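Local coordinates for transaminase (Bacillus megaterium, PDB 5G09), which transfers amino groups between amines and carbonyl compounds with S selectivity, as a class-III, pyridoxal-phosphate-dependent aminotransferase, at the interface of chains A and B. Residues are numbered along the deposited sequence; one frame, centred on the assembly and turned at random. Chains: chain A/B, Transaminase.

The interface of chains A and B. Residues chain A 119-120, 305-307; chain B 119, 306, 331, 334.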
loop_
_atom_site.group_PDB
_atom_site.type_symbol
_atom_site.label_atom_id
_atom_site.label_comp_id
_atom_site.label_asym_id
_atom_site.label_seq_id
_atom_site.Cartn_x
_atom_site.Cartn_y
_atom_site.Cartn_z
ATOM N N SER A 119 9.813 -4.366 -24.874
ATOM C CA SER A 119 10.664 -3.404 -25.536
ATOM C C SER A 119 11.862 -2.932 -24.736
ATOM O O SER A 119 12.795 -2.367 -25.321
ATOM C CB SER A 119 9.873 -2.180 -26.025
ATOM O OG SER A 119 8.970 -2.575 -27.042
ATOM N N THR A 120 11.837 -3.143 -23.416
ATOM C CA THR A 120 12.845 -2.554 -22.537
ATOM C C THR A 120 13.162 -3.471 -21.377
ATOM O O THR A 120 12.430 -4.411 -21.098
ATOM C CB THR A 120 12.416 -1.176 -21.948
ATOM O OG1 THR A 120 11.349 -1.345 -20.996
ATOM C CG2 THR A 120 11.982 -0.208 -23.044
ATOM N N LEU A 305 18.188 -1.894 -31.644
ATOM C CA LEU A 305 16.805 -1.386 -31.497
ATOM C C LEU A 305 16.283 -1.735 -30.101
ATOM O O LEU A 305 16.865 -2.608 -29.432
ATOM C CB LEU A 305 15.889 -1.990 -32.557
ATOM C CG LEU A 305 16.166 -1.520 -34.004
ATOM C CD1 LEU A 305 15.354 -2.349 -34.985
ATOM C CD2 LEU A 305 15.889 -0.017 -34.186
ATOM N N PRO A 306 15.210 -1.048 -29.640
ATOM C CA PRO A 306 14.630 -1.400 -28.318
ATOM C C PRO A 306 14.057 -2.824 -28.244
ATOM O O PRO A 306 13.169 -3.164 -28.993
ATOM C CB PRO A 306 13.509 -0.352 -28.136
ATOM C CG PRO A 306 13.995 0.834 -28.943
ATOM C CD PRO A 306 14.587 0.177 -30.191
ATOM N N ALA A 307 14.559 -3.623 -27.302
ATOM C CA ALA A 307 14.021 -4.950 -27.023
ATOM C C ALA A 307 14.366 -5.333 -25.576
ATOM O O ALA A 307 15.431 -4.965 -25.067
ATOM C CB ALA A 307 14.620 -6.003 -27.972
ATOM N N SER B 119 10.076 4.525 -24.736
ATOM C CA SER B 119 9.949 3.497 -25.773
ATOM C C SER B 119 8.569 2.968 -26.064
ATOM O O SER B 119 8.359 2.396 -27.131
ATOM C CB SER B 119 10.927 2.316 -25.553
ATOM O OG SER B 119 12.289 2.753 -25.703
ATOM N N PRO B 306 9.493 1.063 -31.878
ATOM C CA PRO B 306 8.964 1.415 -30.525
ATOM C C PRO B 306 9.328 2.836 -30.090
ATOM O O PRO B 306 10.512 3.178 -30.040
ATOM C CB PRO B 306 9.679 0.425 -29.587
ATOM C CG PRO B 306 10.021 -0.760 -30.491
ATOM C CD PRO B 306 10.345 -0.140 -31.843
ATOM N N TYR B 331 16.774 2.871 -23.374
ATOM C CA TYR B 331 16.375 3.184 -24.768
ATOM C C TYR B 331 15.623 4.514 -24.957
ATOM O O TYR B 331 15.220 4.835 -26.090
ATOM C CB TYR B 331 15.581 1.995 -25.380
ATOM C CG TYR B 331 16.435 0.716 -25.420
ATOM C CD1 TYR B 331 17.792 0.803 -25.732
ATOM C CD2 TYR B 331 15.911 -0.550 -25.128
ATOM C CE1 TYR B 331 18.618 -0.315 -25.760
ATOM C CE2 TYR B 331 16.732 -1.690 -25.176
ATOM C CZ TYR B 331 18.088 -1.543 -25.498
ATOM O OH TYR B 331 18.972 -2.586 -25.564
ATOM N N HIS B 334 16.201 6.739 -28.151
ATOM C CA HIS B 334 16.977 5.935 -29.099
ATOM C C HIS B 334 17.027 6.632 -30.454
ATOM O O HIS B 334 15.989 6.873 -31.054
ATOM C CB HIS B 334 16.352 4.555 -29.270
ATOM C CG HIS B 334 17.236 3.583 -29.988
ATOM N ND1 HIS B 334 17.664 3.774 -31.292
ATOM C CD2 HIS B 334 17.787 2.418 -29.578
ATOM C CE1 HIS B 334 18.435 2.762 -31.647
ATOM N NE2 HIS B 334 18.532 1.929 -30.625
HETATM O O HOH W 1 18.025 -4.972 -26.131
#
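A:Pro306 sits against B:Tyr331 and B:His334 at the two-fold dimer interface of this class-III aminotransferase, a fold-type I family whose active sites lie where two subunits meet. The proline crosses one face of the tyrosine ring, its CA over CD2 at 3.5 Å; the carbonyl O of A:Leu305 stands over that same face, toward the rim. Proline suits this place because its closed ring offers a rigid apolar surface, and it carries no amide N-H that would need a partner. On the CD2-CE2 side, the carbonyl O of A:Ala307 lies in the tyrosine ring plane at the edge, 3.5 Å from CE2. Tyrosine pairs a broad apolar face with a hydroxyl at the ring's end: OH is linked at 2.6 Å to a water, itself 2.8 Å from A:Ala307 O, which bridges the chains. With CG anti to its own carbonyl carbon (chi1 -61°), B:Tyr331 extends alongside residues 305-307 of chain A. A phenylalanine here would probably keep the packing on A:Pro306 but leave the water without its phenol anchor, breaking the bridge to A:Ala307. B:His334, whose flat imidazole can cover the proline ring, lays a face against it, with A:Pro306 CD over CD2 at 4.0 Å; A:Leu305 CA lies off the same face near NE2. Close to the two-fold axis, small side chains probably allow the loops to approach: the methyl CG2 of A:Thr120 rests 3.7 Å from B:Ser119 CB, and A:Ser119 OG faces B:Pro306 CB and CG.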